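Local atomic coordinates of glycoside hydrolase family protein (Novosphingobium sp. PP1Y, PDB entry 6Q2F), a protein that probably hydrolyses glycosides, releasing terminal alpha-L-rhamnose units. Residues G210-P215 with P530-L535. Residues are numbered along the deposited sequence; the frame is centred on the assembly and turned at random.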
loop_
_atom_site.group_PDB
_atom_site.type_symbol
_atom_site.label_atom_id
_atom_site.label_comp_id
_atom_site.label_asym_id
_atom_site.label_seq_id
_atom_site.Cartn_x
_atom_site.Cartn_y
_atom_site.Cartn_z
ATOM N N GLY A 210 14.518 -9.827 31.436
ATOM C CA GLY A 210 14.151 -10.218 32.779
ATOM C C GLY A 210 14.330 -11.708 32.972
ATOM O O GLY A 210 14.691 -12.444 32.054
ATOM N N VAL A 211 14.067 -12.134 34.206
ATOM C CA VAL A 211 14.143 -13.533 34.593
ATOM C C VAL A 211 12.829 -13.900 35.252
ATOM O O VAL A 211 12.390 -13.230 36.193
ATOM C CB VAL A 211 15.321 -13.795 35.540
ATOM C CG1 VAL A 211 15.501 -15.281 35.780
ATOM C CG2 VAL A 211 16.578 -13.209 34.944
ATOM N N LEU A 212 12.196 -14.947 34.753
ATOM C CA LEU A 212 10.946 -15.435 35.300
ATOM C C LEU A 212 11.128 -16.887 35.700
ATOM O O LEU A 212 11.856 -17.641 35.051
ATOM C CB LEU A 212 9.799 -15.314 34.298
ATOM C CG LEU A 212 9.556 -13.919 33.737
ATOM C CD1 LEU A 212 8.560 -14.010 32.603
ATOM C CD2 LEU A 212 9.075 -12.958 34.846
ATOM N N ALA A 213 10.479 -17.262 36.791
ATOM C CA ALA A 213 10.435 -18.646 37.221
ATOM C C ALA A 213 8.986 -19.014 37.475
ATOM O O ALA A 213 8.181 -18.181 37.899
ATOM C CB ALA A 213 11.275 -18.890 38.477
ATOM N N PHE A 214 8.659 -20.271 37.208
ATOM C CA PHE A 214 7.299 -20.742 37.390
ATOM C C PHE A 214 7.332 -22.251 37.529
ATOM O O PHE A 214 8.199 -22.906 36.938
ATOM C CB PHE A 214 6.400 -20.316 36.224
ATOM C CG PHE A 214 6.981 -20.602 34.864
ATOM C CD1 PHE A 214 6.743 -21.815 34.240
ATOM C CD2 PHE A 214 7.761 -19.661 34.213
ATOM C CE1 PHE A 214 7.269 -22.090 32.982
ATOM C CE2 PHE A 214 8.291 -19.928 32.955
ATOM C CZ PHE A 214 8.041 -21.149 32.341
ATOM N N PRO A 215 6.431 -22.824 38.318
ATOM C CA PRO A 215 6.398 -24.279 38.468
ATOM C C PRO A 215 5.881 -24.939 37.205
ATOM O O PRO A 215 5.097 -24.366 36.445
ATOM C CB PRO A 215 5.436 -24.502 39.642
ATOM C CG PRO A 215 5.291 -23.147 40.299
ATOM C CD PRO A 215 5.468 -22.154 39.200
ATOM N N PRO A 530 3.494 -12.047 33.951
ATOM C CA PRO A 530 3.155 -13.466 34.139
ATOM C C PRO A 530 2.878 -14.189 32.833
ATOM O O PRO A 530 2.924 -15.430 32.800
ATOM C CB PRO A 530 1.904 -13.418 35.030
ATOM C CG PRO A 530 1.928 -12.070 35.668
ATOM C CD PRO A 530 2.501 -11.174 34.598
ATOM N N TRP A 531 2.605 -13.451 31.758
ATOM C CA TRP A 531 2.243 -14.032 30.475
ATOM C C TRP A 531 3.412 -14.140 29.506
ATOM O O TRP A 531 3.311 -14.887 28.523
ATOM C CB TRP A 531 1.115 -13.212 29.842
ATOM C CG TRP A 531 -0.087 -13.176 30.727
ATOM C CD1 TRP A 531 -0.382 -12.233 31.674
ATOM C CD2 TRP A 531 -1.152 -14.138 30.770
ATOM N NE1 TRP A 531 -1.569 -12.544 32.296
ATOM C CE2 TRP A 531 -2.060 -13.708 31.764
ATOM C CE3 TRP A 531 -1.430 -15.313 30.057
ATOM C CZ2 TRP A 531 -3.226 -14.414 32.067
ATOM C CZ3 TRP A 531 -2.590 -16.012 30.352
ATOM C CH2 TRP A 531 -3.471 -15.564 31.356
ATOM N N LEU A 532 4.525 -13.454 29.773
ATOM C CA LEU A 532 5.683 -13.528 28.883
ATOM C C LEU A 532 6.069 -14.945 28.468
ATOM O O LEU A 532 6.482 -15.113 27.309
ATOM C CB LEU A 532 6.887 -12.829 29.528
ATOM C CG LEU A 532 6.691 -11.338 29.809
ATOM C CD1 LEU A 532 7.950 -10.732 30.388
ATOM C CD2 LEU A 532 6.271 -10.599 28.551
ATOM N N PRO A 533 5.967 -15.986 29.314
ATOM C CA PRO A 533 6.377 -17.322 28.846
ATOM C C PRO A 533 5.630 -17.790 27.614
ATOM O O PRO A 533 6.169 -18.602 26.853
ATOM C CB PRO A 533 6.093 -18.216 30.060
ATOM C CG PRO A 533 6.233 -17.307 31.218
ATOM C CD PRO A 533 5.636 -16.014 30.753
ATOM N N ALA A 534 4.413 -17.290 27.388
ATOM C CA ALA A 534 3.682 -17.619 26.167
ATOM C C ALA A 534 4.428 -17.167 24.923
ATOM O O ALA A 534 4.317 -17.800 23.867
ATOM C CB ALA A 534 2.290 -16.985 26.204
ATOM N N LEU A 535 5.159 -16.057 25.012
ATOM C CA LEU A 535 5.943 -15.579 23.875
ATOM C C LEU A 535 7.040 -16.556 23.486
ATOM O O LEU A 535 7.579 -16.458 22.374
ATOM C CB LEU A 535 6.580 -14.228 24.202
ATOM C CG LEU A 535 5.635 -13.063 24.440
ATOM C CD1 LEU A 535 6.353 -11.956 25.175
ATOM C CD2 LEU A 535 5.117 -12.567 23.089
#
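Leu212 reaches across from strand 206-217 with a single methyl, CD1, which lies 3.7 Å from Leu532 CB and 4.0 Å from Pro533 CD. Its side chain crosses both partners at about a right angle; leucine is long enough to carry this methyl over to the second segment, where Leu532 offers it apolar CB and CD1. Two residues along the strand, on the same face, Phe214 and Pro533 run alongside one another, pointing opposite ways. Pro533 CG approaches the aromatic ring obliquely, 3.8 Å from Phe214 CE2. With chi1 at 49°, Phe214 turns its CD2 and CE2 atoms to the proline, and its wide, flat ring spans both Pro533 CB and CG. Were Phe214 replaced by an alanine, these two carbons would probably lose their aromatic neighbour and a gap would open beside Pro533. Proline fits the turn, since its ring offers three carbons to the strand while its nitrogen has no hydrogen to satisfy. The contact packs the four-stranded antiparallel sheet of 206-217 onto the loop between helices 516-524 and 543-575; Leu532 also touches Leu443 of the adjacent strand 436-447. With no hydrogen bond between the segments and all four touching residues buried, the joint probably rests on apolar packing and the exclusion of water.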